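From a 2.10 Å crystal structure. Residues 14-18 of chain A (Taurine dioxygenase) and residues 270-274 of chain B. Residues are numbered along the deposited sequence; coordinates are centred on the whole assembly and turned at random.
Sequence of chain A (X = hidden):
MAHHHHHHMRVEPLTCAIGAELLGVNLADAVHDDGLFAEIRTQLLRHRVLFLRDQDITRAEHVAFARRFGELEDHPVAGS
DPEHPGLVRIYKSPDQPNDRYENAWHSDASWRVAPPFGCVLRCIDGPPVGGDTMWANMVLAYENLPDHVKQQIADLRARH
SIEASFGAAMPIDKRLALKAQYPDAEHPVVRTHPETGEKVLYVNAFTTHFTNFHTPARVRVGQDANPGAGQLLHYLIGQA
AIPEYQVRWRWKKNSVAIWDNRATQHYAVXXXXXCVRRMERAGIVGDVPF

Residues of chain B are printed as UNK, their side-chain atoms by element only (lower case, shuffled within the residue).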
# COMPACT_ATOMS: atom_id res chain seq x y z
N LEU A 14 0.58 -7.70 13.50
CA LEU A 14 1.46 -6.77 12.80
C LEU A 14 0.85 -5.38 12.66
O LEU A 14 1.58 -4.39 12.60
CB LEU A 14 1.81 -7.30 11.40
CG LEU A 14 2.92 -8.34 11.26
CD1 LEU A 14 2.47 -9.69 11.83
CD2 LEU A 14 3.32 -8.48 9.81
N THR A 15 -0.48 -5.32 12.55
CA THR A 15 -1.27 -4.10 12.42
C THR A 15 -2.57 -4.33 13.18
O THR A 15 -2.87 -5.46 13.58
CB THR A 15 -1.61 -3.77 10.95
OG1 THR A 15 -2.62 -4.69 10.50
CG2 THR A 15 -0.38 -3.93 10.04
N CYS A 16 -3.38 -3.28 13.36
CA CYS A 16 -4.65 -3.48 14.05
C CYS A 16 -5.71 -4.11 13.15
O CYS A 16 -6.71 -4.64 13.65
CB CYS A 16 -5.20 -2.15 14.59
SG CYS A 16 -4.16 -1.35 15.82
N ALA A 17 -5.50 -4.11 11.85
CA ALA A 17 -6.54 -4.55 10.93
C ALA A 17 -6.35 -5.98 10.45
O ALA A 17 -7.34 -6.66 10.18
CB ALA A 17 -6.58 -3.62 9.72
N ILE A 18 -5.12 -6.45 10.31
CA ILE A 18 -4.87 -7.68 9.58
C ILE A 18 -3.45 -8.17 9.83
O ILE A 18 -2.50 -7.37 9.85
CB ILE A 18 -5.13 -7.50 8.06
CG1 ILE A 18 -4.83 -8.80 7.31
CG2 ILE A 18 -4.29 -6.34 7.47
CD1 ILE A 18 -5.39 -8.85 5.89
N UNK B 270 -3.94 5.15 9.87
CA UNK B 270 -4.80 5.43 11.00
C UNK B 270 -5.68 4.22 11.27
O UNK B 270 -6.91 4.31 11.21
c UNK B 270 -5.64 6.68 10.72
s UNK B 270 -5.30 9.30 11.38
c UNK B 270 -6.16 10.30 12.59
c UNK B 270 -5.79 7.64 11.88
N UNK B 271 -5.04 3.07 11.53
CA UNK B 271 -5.72 1.82 11.83
C UNK B 271 -6.01 1.64 13.31
O UNK B 271 -6.62 0.64 13.69
c UNK B 271 -4.87 0.62 11.34
c UNK B 271 -3.47 0.59 11.98
o UNK B 271 -2.96 1.67 12.36
o UNK B 271 -2.88 -0.51 12.10
N UNK B 272 -5.63 2.59 14.14
CA UNK B 272 -5.69 2.30 15.56
C UNK B 272 -6.89 2.97 16.22
O UNK B 272 -7.31 4.06 15.82
c UNK B 272 -2.69 5.61 14.43
c UNK B 272 -3.91 4.14 15.91
c UNK B 272 -3.72 6.50 16.41
c UNK B 272 -2.98 6.68 15.25
o UNK B 272 -2.51 7.94 14.91
c UNK B 272 -3.15 4.35 14.76
c UNK B 272 -4.40 2.74 16.26
c UNK B 272 -4.18 5.23 16.73
N UNK B 273 -7.45 2.32 17.24
CA UNK B 273 -8.51 2.93 18.03
C UNK B 273 -7.96 4.09 18.84
O UNK B 273 -6.74 4.28 18.90
c UNK B 273 -7.76 0.94 19.10
c UNK B 273 -8.97 1.78 18.94
c UNK B 273 -7.07 0.99 17.76
N UNK B 274 -8.83 4.89 19.47
CA UNK B 274 -8.34 6.01 20.29
C UNK B 274 -7.36 5.54 21.35
O UNK B 274 -7.68 4.68 22.19
c UNK B 274 -9.62 6.59 20.90
c UNK B 274 -10.30 4.90 19.36
c UNK B 274 -10.71 5.58 20.62

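Position 270 of chain B carries four side-chain atoms in an unbranched run, two carbons, a sulfur and a terminal carbon. They touch nothing on the chain A stretch, which is out of their reach. A thioether in the third place of such a chain belongs to methionine, so this is B:Met270.

Position 271 has two side-chain carbons, the second carrying two oxygens: a carboxylate one methylene from the backbone. One oxygen lies 3.1 Å from the backbone N of A:Cys16, and the CA-to-CB bond points toward chain A. The short acid is aspartate, B:Asp271. With chi1 at 58° (p), its OD2 accepts a hydrogen bond from A:Cys16 N, and the N-H...acceptor angle of 170° makes it nearly straight. The same OD2 sits 3.7 Å from A:Thr15 CB, while OD1 is satisfied elsewhere in the structure.

Position 272 shows one carbon leading to a six-carbon ring that bears an oxygen. Its CA-to-CB bond runs sideways and the end of the side chain leads away, so the ring contributes little here. What meets chain A is the base of the residue: the CA and CB of position 272 lie 4.0 and 4.1 Å from A:Cys16 SG. The ring with its oxygen is the signature of a phenol; this is B:Tyr272.

At position 273 three carbons close a ring onto the backbone N. One ring carbon of position 273 lies 4.2 Å from A:Cys16 SG, a loose apolar touch from a poorly ordered residue. Only proline closes such a ring, so this is B:Pro273, and the touching carbon is its CD.

Position 274 repeats the pattern, three carbons returning to N. It is exposed, poorly ordered and out of reach of the chain A stretch, and it is B:Pro274.

The contact is small, 175 Å² with both sides summed, and it joins two loops through one directed bond. A carboxylate reads a backbone amide, so the polar link draws on the main chain of A:Cys16 rather than on its side chain. The side chain of A:Cys16 also packs here: with chi1 at -63° (m), SG lies against B:Tyr272 and B:Pro273. Behind this, A:Thr15 ties its own loop together, its OG1 donating to A:Ile18 O at 2.8 Å and accepting from A:Ala17 N at 3.2 Å. The rule for a designer is economical: present a backbone amide on a loop braced by its own hydrogen bonds, meet it with a short acid, and let that same amide residue's side chain make light apolar contact beside the bond.

Chain B (270-274) MDYPP
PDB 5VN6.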